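Local coordinates for protein salmonella plasmid virulence: SpvB (Salmonella typhimurium, PDB 6P0X) that probably transfers ADP-ribose from NAD+ to an arginine of host actin as a secreted virulence toxin, of which this chain is the N-terminal domain, at residues Ile56-Ser61 / Asp71-Pro76; His165-Leu170 / Tyr276-Arg281; Ser206-Leu211 / Ile280-Leu285. All coordinates share one frame; numbering follows the deposited sequence.

Contact 1 (Ile56-Ser61 / Asp71-Pro76); sequences IARRTS and DEFLGP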
loop_
_atom_site.group_PDB
_atom_site.type_symbol
_atom_site.label_atom_id
_atom_site.label_comp_id
_atom_site.label_asym_id
_atom_site.label_seq_id
_atom_site.Cartn_x
_atom_site.Cartn_y
_atom_site.Cartn_z
ATOM N N ILE A 56 -4.973 -7.423 -1.887
ATOM C CA ILE A 56 -5.887 -8.327 -2.578
ATOM C C ILE A 56 -6.052 -7.794 -3.995
ATOM O O ILE A 56 -6.106 -6.577 -4.201
ATOM C CB ILE A 56 -7.244 -8.428 -1.852
ATOM C CG1 ILE A 56 -7.059 -8.860 -0.393
ATOM C CG2 ILE A 56 -8.168 -9.395 -2.566
ATOM C CD1 ILE A 56 -6.294 -10.159 -0.216
ATOM N N ALA A 57 -6.114 -8.685 -4.981
ATOM C CA ALA A 57 -6.133 -8.240 -6.366
ATOM C C ALA A 57 -7.090 -9.079 -7.197
ATOM O O ALA A 57 -7.362 -10.242 -6.885
ATOM C CB ALA A 57 -4.731 -8.294 -6.992
ATOM N N ARG A 58 -7.600 -8.469 -8.262
ATOM C CA ARG A 58 -8.371 -9.197 -9.256
ATOM C C ARG A 58 -7.427 -9.921 -10.202
ATOM O O ARG A 58 -6.378 -9.391 -10.585
ATOM C CB ARG A 58 -9.277 -8.250 -10.042
ATOM C CG ARG A 58 -10.377 -7.618 -9.211
ATOM C CD ARG A 58 -11.369 -6.876 -10.090
ATOM N NE ARG A 58 -12.330 -6.130 -9.286
ATOM C CZ ARG A 58 -13.573 -6.530 -9.042
ATOM N NH1 ARG A 58 -14.019 -7.671 -9.551
ATOM N NH2 ARG A 58 -14.371 -5.784 -8.290
ATOM N N ARG A 59 -7.795 -11.146 -10.563
ATOM C CA ARG A 59 -6.977 -11.941 -11.464
ATOM C C ARG A 59 -7.012 -11.369 -12.879
ATOM O O ARG A 59 -8.029 -10.839 -13.333
ATOM C CB ARG A 59 -7.471 -13.385 -11.473
ATOM C CG ARG A 59 -6.474 -14.385 -12.018
ATOM C CD ARG A 59 -7.094 -15.762 -12.139
ATOM N NE ARG A 59 -6.096 -16.771 -12.476
ATOM C CZ ARG A 59 -6.352 -18.069 -12.597
ATOM N NH1 ARG A 59 -7.583 -18.528 -12.413
ATOM N NH2 ARG A 59 -5.376 -18.907 -12.906
ATOM N N THR A 60 -5.878 -11.477 -13.582
ATOM C CA THR A 60 -5.799 -11.071 -14.979
ATOM C C THR A 60 -5.317 -12.168 -15.917
ATOM O O THR A 60 -5.494 -12.028 -17.130
ATOM C CB THR A 60 -4.864 -9.862 -15.152
ATOM O OG1 THR A 60 -3.546 -10.202 -14.705
ATOM C CG2 THR A 60 -5.376 -8.666 -14.360
ATOM N N SER A 61 -4.732 -13.250 -15.394
ATOM C CA SER A 61 -4.138 -14.276 -16.248
ATOM C C SER A 61 -5.152 -14.867 -17.223
ATOM O O SER A 61 -4.797 -15.219 -18.355
ATOM C CB SER A 61 -3.507 -15.369 -15.385
ATOM O OG SER A 61 -4.493 -16.058 -14.638
ATOM N N ASP A 71 -15.642 -12.329 -11.993
ATOM C CA ASP A 71 -14.224 -12.129 -11.721
ATOM C C ASP A 71 -13.720 -13.077 -10.636
ATOM O O ASP A 71 -14.445 -13.440 -9.703
ATOM C CB ASP A 71 -13.941 -10.691 -11.280
ATOM C CG ASP A 71 -14.035 -9.686 -12.419
ATOM O OD1 ASP A 71 -14.206 -10.091 -13.592
ATOM O OD2 ASP A 71 -13.910 -8.478 -12.133
ATOM N N GLU A 72 -12.459 -13.472 -10.771
ATOM C CA GLU A 72 -11.717 -14.163 -9.730
ATOM C C GLU A 72 -10.787 -13.185 -9.024
ATOM O O GLU A 72 -10.313 -12.213 -9.617
ATOM C CB GLU A 72 -10.904 -15.323 -10.299
ATOM C CG GLU A 72 -11.723 -16.385 -10.993
ATOM C CD GLU A 72 -10.862 -17.529 -11.480
ATOM O OE1 GLU A 72 -10.045 -17.306 -12.396
ATOM O OE2 GLU A 72 -10.984 -18.645 -10.933
ATOM N N PHE A 73 -10.530 -13.455 -7.748
ATOM C CA PHE A 73 -9.635 -12.646 -6.936
ATOM C C PHE A 73 -8.398 -13.448 -6.558
ATOM O O PHE A 73 -8.388 -14.680 -6.603
ATOM C CB PHE A 73 -10.335 -12.148 -5.670
ATOM C CG PHE A 73 -11.552 -11.322 -5.939
ATOM C CD1 PHE A 73 -11.437 -9.974 -6.240
ATOM C CD2 PHE A 73 -12.815 -11.890 -5.894
ATOM C CE1 PHE A 73 -12.560 -9.206 -6.491
ATOM C CE2 PHE A 73 -13.941 -11.129 -6.144
ATOM C CZ PHE A 73 -13.813 -9.783 -6.444
ATOM N N LEU A 74 -7.341 -12.725 -6.203
ATOM C CA LEU A 74 -6.087 -13.311 -5.752
ATOM C C LEU A 74 -5.818 -12.895 -4.313
ATOM O O LEU A 74 -5.999 -11.727 -3.951
ATOM C CB LEU A 74 -4.916 -12.884 -6.642
ATOM C CG LEU A 74 -5.024 -13.212 -8.131
ATOM C CD1 LEU A 74 -3.890 -12.559 -8.911
ATOM C CD2 LEU A 74 -5.031 -14.717 -8.340
ATOM N N GLY A 75 -5.388 -13.852 -3.495
ATOM C CA GLY A 75 -5.151 -13.602 -2.094
ATOM C C GLY A 75 -3.831 -12.901 -1.843
ATOM O O GLY A 75 -3.134 -12.484 -2.773
ATOM N N PRO A 76 -3.453 -12.782 -0.567
ATOM C CA PRO A 76 -2.235 -12.024 -0.223
ATOM C C PRO A 76 -0.964 -12.567 -0.852
ATOM O O PRO A 76 -0.012 -11.804 -1.052
ATOM C CB PRO A 76 -2.183 -12.122 1.309
ATOM C CG PRO A 76 -3.581 -12.441 1.723
ATOM C CD PRO A 76 -4.155 -13.282 0.627
HETATM O O HOH W 1 -10.824 -11.704 -12.706
#

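Contact 2 (His165-Leu170 / Tyr276-Arg281); sequences HTAQWL and YGFEIR. With AKR (acrylic acid), chain C; GOL (glycerol), chain H.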
loop_
_atom_site.group_PDB
_atom_site.type_symbol
_atom_site.label_atom_id
_atom_site.label_comp_id
_atom_site.label_asym_id
_atom_site.label_seq_id
_atom_site.Cartn_x
_atom_site.Cartn_y
_atom_site.Cartn_z
ATOM N N HIS A 165 -14.653 0.237 -9.822
ATOM C CA HIS A 165 -13.856 -0.803 -10.473
ATOM C C HIS A 165 -12.464 -0.788 -9.857
ATOM O O HIS A 165 -11.564 -0.088 -10.320
ATOM C CB HIS A 165 -13.795 -0.578 -11.979
ATOM C CG HIS A 165 -15.107 -0.744 -12.677
ATOM N ND1 HIS A 165 -15.219 -0.781 -14.051
ATOM C CD2 HIS A 165 -16.365 -0.888 -12.194
ATOM C CE1 HIS A 165 -16.488 -0.934 -14.385
ATOM N NE2 HIS A 165 -17.204 -1.004 -13.277
ATOM N N THR A 166 -12.275 -1.582 -8.807
ATOM C CA THR A 166 -10.990 -1.657 -8.127
ATOM C C THR A 166 -10.257 -2.924 -8.542
ATOM O O THR A 166 -10.817 -4.023 -8.484
ATOM C CB THR A 166 -11.167 -1.616 -6.609
ATOM O OG1 THR A 166 -11.580 -0.303 -6.217
ATOM C CG2 THR A 166 -9.854 -1.957 -5.906
ATOM N N ALA A 167 -9.013 -2.757 -8.982
ATOM C CA ALA A 167 -8.141 -3.860 -9.348
ATOM C C ALA A 167 -7.311 -4.359 -8.175
ATOM O O ALA A 167 -6.984 -5.551 -8.118
ATOM C CB ALA A 167 -7.205 -3.427 -10.479
ATOM N N GLN A 168 -6.957 -3.472 -7.247
ATOM C CA GLN A 168 -6.090 -3.813 -6.128
ATOM C C GLN A 168 -6.558 -3.087 -4.877
ATOM O O GLN A 168 -6.721 -1.864 -4.893
ATOM C CB GLN A 168 -4.641 -3.430 -6.437
ATOM C CG GLN A 168 -3.913 -4.413 -7.320
ATOM C CD GLN A 168 -2.499 -3.971 -7.604
ATOM O OE1 GLN A 168 -1.980 -3.070 -6.943
ATOM N NE2 GLN A 168 -1.864 -4.598 -8.593
ATOM N N TRP A 169 -6.786 -3.843 -3.805
ATOM C CA TRP A 169 -7.021 -3.291 -2.475
ATOM C C TRP A 169 -5.721 -3.428 -1.693
ATOM O O TRP A 169 -5.283 -4.547 -1.396
ATOM C CB TRP A 169 -8.165 -4.011 -1.765
ATOM C CG TRP A 169 -9.495 -3.914 -2.455
ATOM C CD1 TRP A 169 -10.517 -3.059 -2.150
ATOM C CD2 TRP A 169 -9.951 -4.706 -3.559
ATOM N NE1 TRP A 169 -11.580 -3.274 -2.996
ATOM C CE2 TRP A 169 -11.258 -4.279 -3.869
ATOM C CE3 TRP A 169 -9.382 -5.737 -4.314
ATOM C CZ2 TRP A 169 -12.002 -4.843 -4.905
ATOM C CZ3 TRP A 169 -10.124 -6.297 -5.340
ATOM C CH2 TRP A 169 -11.421 -5.849 -5.626
ATOM N N LEU A 170 -5.104 -2.294 -1.368
ATOM C CA LEU A 170 -3.824 -2.269 -0.676
ATOM C C LEU A 170 -4.042 -2.267 0.830
ATOM O O LEU A 170 -4.983 -1.641 1.328
ATOM C CB LEU A 170 -3.028 -1.030 -1.091
ATOM C CG LEU A 170 -2.932 -0.762 -2.595
ATOM C CD1 LEU A 170 -2.152 0.511 -2.864
ATOM C CD2 LEU A 170 -2.287 -1.937 -3.311
ATOM N N TYR A 276 -5.407 -4.437 -16.402
ATOM C CA TYR A 276 -6.613 -4.352 -15.585
ATOM C C TYR A 276 -7.797 -3.724 -16.315
ATOM O O TYR A 276 -8.874 -3.599 -15.723
ATOM C CB TYR A 276 -6.341 -3.576 -14.297
ATOM C CG TYR A 276 -5.502 -4.332 -13.293
ATOM C CD1 TYR A 276 -5.919 -5.561 -12.794
ATOM C CD2 TYR A 276 -4.310 -3.801 -12.818
ATOM C CE1 TYR A 276 -5.161 -6.249 -11.862
ATOM C CE2 TYR A 276 -3.548 -4.476 -11.889
ATOM C CZ TYR A 276 -3.975 -5.703 -11.414
ATOM O OH TYR A 276 -3.212 -6.383 -10.487
ATOM N N GLY A 277 -7.625 -3.288 -17.557
ATOM C CA GLY A 277 -8.716 -2.689 -18.296
ATOM C C GLY A 277 -8.765 -1.179 -18.259
ATOM O O GLY A 277 -9.698 -0.596 -18.825
ATOM N N PHE A 278 -7.815 -0.536 -17.586
ATOM C CA PHE A 278 -7.683 0.913 -17.597
ATOM C C PHE A 278 -6.204 1.251 -17.490
ATOM O O PHE A 278 -5.384 0.412 -17.106
ATOM C CB PHE A 278 -8.494 1.572 -16.469
ATOM C CG PHE A 278 -8.187 1.030 -15.096
ATOM C CD1 PHE A 278 -7.182 1.586 -14.319
ATOM C CD2 PHE A 278 -8.918 -0.028 -14.575
ATOM C CE1 PHE A 278 -6.901 1.090 -13.052
ATOM C CE2 PHE A 278 -8.646 -0.528 -13.307
ATOM C CZ PHE A 278 -7.635 0.034 -12.546
ATOM N N GLU A 279 -5.868 2.492 -17.826
ATOM C CA GLU A 279 -4.475 2.912 -17.855
ATOM C C GLU A 279 -3.961 3.154 -16.442
ATOM O O GLU A 279 -4.637 3.771 -15.611
ATOM C CB GLU A 279 -4.308 4.177 -18.704
ATOM C CG GLU A 279 -2.888 4.749 -18.720
ATOM C CD GLU A 279 -2.635 5.710 -19.881
ATOM O OE1 GLU A 279 -1.451 6.005 -20.168
ATOM O OE2 GLU A 279 -3.616 6.187 -20.495
ATOM N N ILE A 280 -2.763 2.649 -16.170
ATOM C CA ILE A 280 -2.040 2.922 -14.935
ATOM C C ILE A 280 -0.666 3.423 -15.355
ATOM O O ILE A 280 0.176 2.635 -15.793
ATOM C CB ILE A 280 -1.927 1.689 -14.033
ATOM C CG1 ILE A 280 -3.318 1.161 -13.674
ATOM C CG2 ILE A 280 -1.130 2.016 -12.783
ATOM C CD1 ILE A 280 -3.280 -0.062 -12.774
ATOM N N ARG A 281 -0.437 4.726 -15.244
ATOM C CA ARG A 281 0.805 5.339 -15.692
ATOM C C ARG A 281 1.687 5.650 -14.491
ATOM O O ARG A 281 1.197 6.085 -13.445
ATOM C CB ARG A 281 0.519 6.614 -16.490
ATOM C CG ARG A 281 1.734 7.230 -17.160
ATOM C CD ARG A 281 1.335 7.967 -18.434
ATOM N NE ARG A 281 2.486 8.462 -19.190
ATOM C CZ ARG A 281 3.231 7.714 -20.000
ATOM N NH1 ARG A 281 2.963 6.423 -20.157
ATOM N NH2 ARG A 281 4.253 8.257 -20.651
HETATM C CA AKR C . -0.174 -2.340 -11.610
HETATM C CB AKR C . -0.290 -3.385 -12.405
HETATM C C AKR C . 0.683 -2.447 -10.352
HETATM O O AKR C . 0.890 -3.592 -9.865
HETATM O OXT AKR C . 1.170 -1.413 -9.806
HETATM C C1 GOL H . -14.176 -0.757 -17.887
HETATM O O1 GOL H . -14.224 -0.878 -19.280
HETATM C C2 GOL H . -13.099 -1.754 -17.358
HETATM O O2 GOL H . -12.318 -2.289 -18.374
HETATM C C3 GOL H . -12.253 -0.941 -16.348
HETATM O O3 GOL H . -13.129 -0.432 -15.386
#

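Contact 3 (Ser206-Leu211 / Ile280-Leu285); sequences SAMRYL and IRLHRL. With AKR (acrylic acid), chain D.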
loop_
_atom_site.group_PDB
_atom_site.type_symbol
_atom_site.label_atom_id
_atom_site.label_comp_id
_atom_site.label_asym_id
_atom_site.label_seq_id
_atom_site.Cartn_x
_atom_site.Cartn_y
_atom_site.Cartn_z
ATOM N N SER A 206 -4.090 9.333 -12.924
ATOM C CA SER A 206 -4.363 9.415 -11.495
ATOM C C SER A 206 -4.598 8.056 -10.844
ATOM O O SER A 206 -4.861 8.005 -9.638
ATOM C CB SER A 206 -5.574 10.317 -11.246
ATOM O OG SER A 206 -6.766 9.688 -11.676
ATOM N N ALA A 207 -4.502 6.959 -11.597
ATOM C CA ALA A 207 -4.873 5.658 -11.047
ATOM C C ALA A 207 -3.825 5.115 -10.084
ATOM O O ALA A 207 -4.177 4.525 -9.056
ATOM C CB ALA A 207 -5.111 4.657 -12.177
ATOM N N MET A 208 -2.543 5.313 -10.388
ATOM C CA MET A 208 -1.480 4.663 -9.633
ATOM C C MET A 208 -1.458 5.136 -8.182
ATOM O O MET A 208 -1.785 6.283 -7.868
ATOM C CB MET A 208 -0.125 4.921 -10.304
ATOM C CG MET A 208 1.070 4.310 -9.579
ATOM S SD MET A 208 0.956 2.508 -9.433
ATOM C CE MET A 208 2.404 2.152 -8.435
ATOM N N ARG A 209 -1.081 4.223 -7.290
ATOM C CA ARG A 209 -0.943 4.499 -5.865
ATOM C C ARG A 209 0.480 4.165 -5.442
ATOM O O ARG A 209 0.938 3.034 -5.636
ATOM C CB ARG A 209 -1.949 3.685 -5.050
ATOM C CG ARG A 209 -3.400 4.046 -5.307
ATOM C CD ARG A 209 -3.642 5.518 -5.041
ATOM N NE ARG A 209 -5.063 5.851 -5.030
ATOM C CZ ARG A 209 -5.687 6.473 -6.023
ATOM N NH1 ARG A 209 -5.013 6.820 -7.112
ATOM N NH2 ARG A 209 -6.981 6.741 -5.935
ATOM N N TYR A 210 1.180 5.145 -4.879
ATOM C CA TYR A 210 2.530 4.951 -4.371
ATOM C C TYR A 210 2.508 4.887 -2.852
ATOM O O TYR A 210 1.860 5.710 -2.200
ATOM C CB TYR A 210 3.453 6.088 -4.808
ATOM C CG TYR A 210 3.657 6.195 -6.297
ATOM C CD1 TYR A 210 4.605 5.414 -6.944
ATOM C CD2 TYR A 210 2.900 7.076 -7.055
ATOM C CE1 TYR A 210 4.798 5.514 -8.306
ATOM C CE2 TYR A 210 3.083 7.182 -8.413
ATOM C CZ TYR A 210 4.033 6.400 -9.037
ATOM O OH TYR A 210 4.214 6.506 -10.397
ATOM N N LEU A 211 3.245 3.927 -2.294
ATOM C CA LEU A 211 3.413 3.875 -0.848
ATOM C C LEU A 211 4.142 5.124 -0.378
ATOM O O LEU A 211 5.199 5.480 -0.911
ATOM C CB LEU A 211 4.182 2.620 -0.437
ATOM C CG LEU A 211 4.488 2.518 1.059
ATOM C CD1 LEU A 211 3.207 2.546 1.886
ATOM C CD2 LEU A 211 5.295 1.268 1.369
ATOM N N ILE A 280 -2.763 2.649 -16.170
ATOM C CA ILE A 280 -2.040 2.922 -14.935
ATOM C C ILE A 280 -0.666 3.423 -15.355
ATOM O O ILE A 280 0.176 2.635 -15.793
ATOM C CB ILE A 280 -1.927 1.689 -14.033
ATOM C CG1 ILE A 280 -3.318 1.161 -13.674
ATOM C CG2 ILE A 280 -1.130 2.016 -12.783
ATOM C CD1 ILE A 280 -3.280 -0.062 -12.774
ATOM N N ARG A 281 -0.437 4.726 -15.244
ATOM C CA ARG A 281 0.805 5.339 -15.692
ATOM C C ARG A 281 1.687 5.650 -14.491
ATOM O O ARG A 281 1.197 6.085 -13.445
ATOM C CB ARG A 281 0.519 6.614 -16.490
ATOM C CG ARG A 281 1.734 7.230 -17.160
ATOM C CD ARG A 281 1.335 7.967 -18.434
ATOM N NE ARG A 281 2.486 8.462 -19.190
ATOM C CZ ARG A 281 3.231 7.714 -20.000
ATOM N NH1 ARG A 281 2.963 6.423 -20.157
ATOM N NH2 ARG A 281 4.253 8.257 -20.651
ATOM N N LEU A 282 2.991 5.416 -14.639
ATOM C CA LEU A 282 3.954 5.647 -13.567
ATOM C C LEU A 282 4.928 6.738 -13.988
ATOM O O LEU A 282 5.637 6.594 -14.990
ATOM C CB LEU A 282 4.712 4.368 -13.205
ATOM C CG LEU A 282 4.010 3.417 -12.234
ATOM C CD1 LEU A 282 2.979 2.565 -12.964
ATOM C CD2 LEU A 282 5.019 2.546 -11.498
ATOM N N HIS A 283 4.967 7.822 -13.214
ATOM C CA HIS A 283 5.893 8.921 -13.445
ATOM C C HIS A 283 6.940 9.049 -12.351
ATOM O O HIS A 283 7.839 9.888 -12.470
ATOM C CB HIS A 283 5.131 10.249 -13.559
ATOM C CG HIS A 283 4.344 10.400 -14.823
ATOM N ND1 HIS A 283 4.939 10.592 -16.052
ATOM C CD2 HIS A 283 3.008 10.410 -15.045
ATOM C CE1 HIS A 283 4.003 10.707 -16.979
ATOM N NE2 HIS A 283 2.822 10.598 -16.395
ATOM N N ARG A 284 6.853 8.253 -11.290
ATOM C CA ARG A 284 7.632 8.495 -10.087
ATOM C C ARG A 284 8.627 7.370 -9.838
ATOM O O ARG A 284 8.413 6.217 -10.234
ATOM C CB ARG A 284 6.720 8.654 -8.859
ATOM C CG ARG A 284 5.565 9.628 -9.061
ATOM C CD ARG A 284 6.031 10.948 -9.662
ATOM N NE ARG A 284 4.926 11.660 -10.302
ATOM C CZ ARG A 284 5.035 12.850 -10.886
ATOM N NH1 ARG A 284 3.972 13.414 -11.446
ATOM N NH2 ARG A 284 6.203 13.481 -10.910
ATOM N N LEU A 285 9.722 7.735 -9.172
ATOM C CA LEU A 285 10.721 6.809 -8.659
ATOM C C LEU A 285 10.948 7.134 -7.195
ATOM O O LEU A 285 11.139 8.303 -6.842
ATOM C CB LEU A 285 12.050 6.923 -9.408
ATOM C CG LEU A 285 12.228 6.244 -10.757
ATOM C CD1 LEU A 285 13.388 6.903 -11.484
ATOM C CD2 LEU A 285 12.485 4.759 -10.567
HETATM C CA AKR D . 1.483 0.263 -4.020
HETATM C CB AKR D . 1.162 0.133 -5.287
HETATM C C AKR D . 2.378 -0.781 -3.357
HETATM O O AKR D . 1.919 -1.924 -3.078
HETATM O OXT AKR D . 3.574 -0.494 -3.092
HETATM O O HOH W 2 -1.516 6.395 -12.908
#

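Contact 1 (Ile56-Ser61 / Asp71-Pro76)
The guanidinium of Arg58 carries the Phe73 ring over one face, with Phe73 CE1 3.7 Å from Arg58 NH1 and displaced toward the rim; the two planes are 48° apart, far from a flat stack. Asp71 CB sits at the guanidinium edge, and from there the carboxylate reaches round to form a salt bridge, Arg58 NH1 to Asp71 OD2 at 2.7 Å. The guanidinium and carboxylate planes are 76° apart and the N-H points poorly at the oxygen, so as a hydrogen bond it is weak. The edge of the Phe73 ring approaches Ala57 O. Arg59 meets its acid differently: Glu72 OE1 lies at the guanidinium edge, near its plane, 2.7 Å from Arg59 NH1, and is met on its syn side. Arg59 CG is anti to the backbone N (chi1 -162°) and the chain runs out straight, laying it alongside Glu72, while Leu74 CD2 touches Arg59 CG from across.

The backbones between them pair. Ala57 and Leu74 form an antiparallel hydrogen-bonded pair, with Ala57 N to Leu74 O at 3.2 Å and Leu74 N to Ala57 O at 2.6 Å. A further bond, Arg59 N to Glu72 O at 2.9 Å, prolongs the ladder past Arg58 and Phe73, whose side chains diverge. A water bridges Arg59 O and Glu72 N. At the other end Ile56 CD1 packs on Pro76 CD.

Arg58 NE also bonds Thr166 O, and Asp71 takes backbone N-H groups of Gln66 and Tyr67, so both charges have second partners. The Phe73 ring continues into an aromatic cluster with Tyr113, Tyr126 and Trp137. This is a short antiparallel strand pair within the larger beta structure of the SpvB N-terminal domain, closed at its loop end by two Arg-acid salt bridges.

Contact 2 (His165-Leu170 / Tyr276-Arg281)
Tyr276 opens the second segment by laying one ring face against the methyl of Ala167: Ala167 CB stands 3.5 Å from the centroid of the Tyr276 ring, 17° off its normal, a close CH-pi contact. The ring extends past Ala167 to Gln168, where Gln168 NE2 donates to Tyr276 OH at 2.9 Å. The bond is fairly straight, 164° at the hydrogen, and the hydroxyl oxygen lies close to the amide plane, although amide and ring planes are perpendicular. The same Gln168 nitrogen donates to acrylic acid at 3.2 Å from its atom O, so one NH2 group joins the tyrosine to the ligand. Tyr276 CE2 touches the vinyl end of that acid, 3.5 Å from its CB.

Gly277 follows, at backbone angles that call for glycine, and its carbonyl accepts a hydrogen bond from a glycerol, probably from the crystallisation liquor. Another hydroxyl of this glycerol, O3, receives the N-H of His165 ND1, but the 2.5 Å between His165 ND1 and O3 is unusually short and the detail there is doubtful.

Phe278 points toward 165-170. Its CG lies between the backbone N and the carbonyl carbon (chi1 54°), and its ring tip, Phe278 CZ, meets the same methyl at about a right angle to the tyrosine, 4.1 Å from Ala167 CB. Farther on, Ile280 CD1 comes within 4.0 Å of acrylic acid CA.

Ala167 sits where the chain turns a corner; it and Gln168 both face Leu157, a classic beta bulge, and its methyl is shared by the two rings. Tyr276 O is further fastened to the hydroxyl of Tyr67. Bulge and loop thus form a wall of an acrylic acid pocket made by Gln168, Met208, Leu273 and Tyr276.

Contact 3 (Ser206-Leu211 / Ile280-Leu285)
Met208 CG stands anti to the backbone N (chi1 179°) and the chain then bends at chi2 (60°), which carries the thioether across Ile280 and on to Leu282. Met208 CB meets Ile280 CG2 at 3.9 Å, and Met208 CE ends 4.0 Å from Leu282 CD2. Tyr210 CG instead lies beside its backbone N, sending the ring across to the turn that follows strand 280-282. Arg284 CB covers one face of that ring, 3.9 Å from its centroid, while Met208 CG lies over the opposite face, so the ring is clamped between them. At its tip Arg284 N donates to Tyr210 OH at 3.3 Å.

The backbones are not paired directly here. A water takes the N-H of Met208 and donates to Arg281 O, 2.8 Å away. Glu189 draws the polar groups together: it bonds Tyr210 OH and His283 N through one carboxylate oxygen and forms a salt bridge from the other to Arg284 NE. The terminal methyl of Met208 also approaches a bound acrylic acid, 3.9 Å from its CB. The chemistry implies an apolar flank facing the ligands and, around the tyrosine hydroxyl, a buried polar end probably stabilised by the carboxylate's interaction with Arg284.

From the N terminus, contact 1 closes first: strand 55-58 turns back through a short loop onto strand 73-74, in series with the other two. Contact 2 then spans over a hundred residues, from strand 165-175 to the loop leading into strand 280-282. Contact 3 opens within that span, at 206-211, but runs past its end to 285, so the two overlap rather than nest, sharing Ile280 and Arg281. Contacts 1 and 2 abut because strands 55-58 and 165-175 are antiparallel neighbours, and Thr60 also packs on Tyr276. Contacts 2 and 3 meet where Ala207 touches Glu279 and Phe278; they bring 276-285 against strands 165-175 and 209-211 beside the acrylic acid sites.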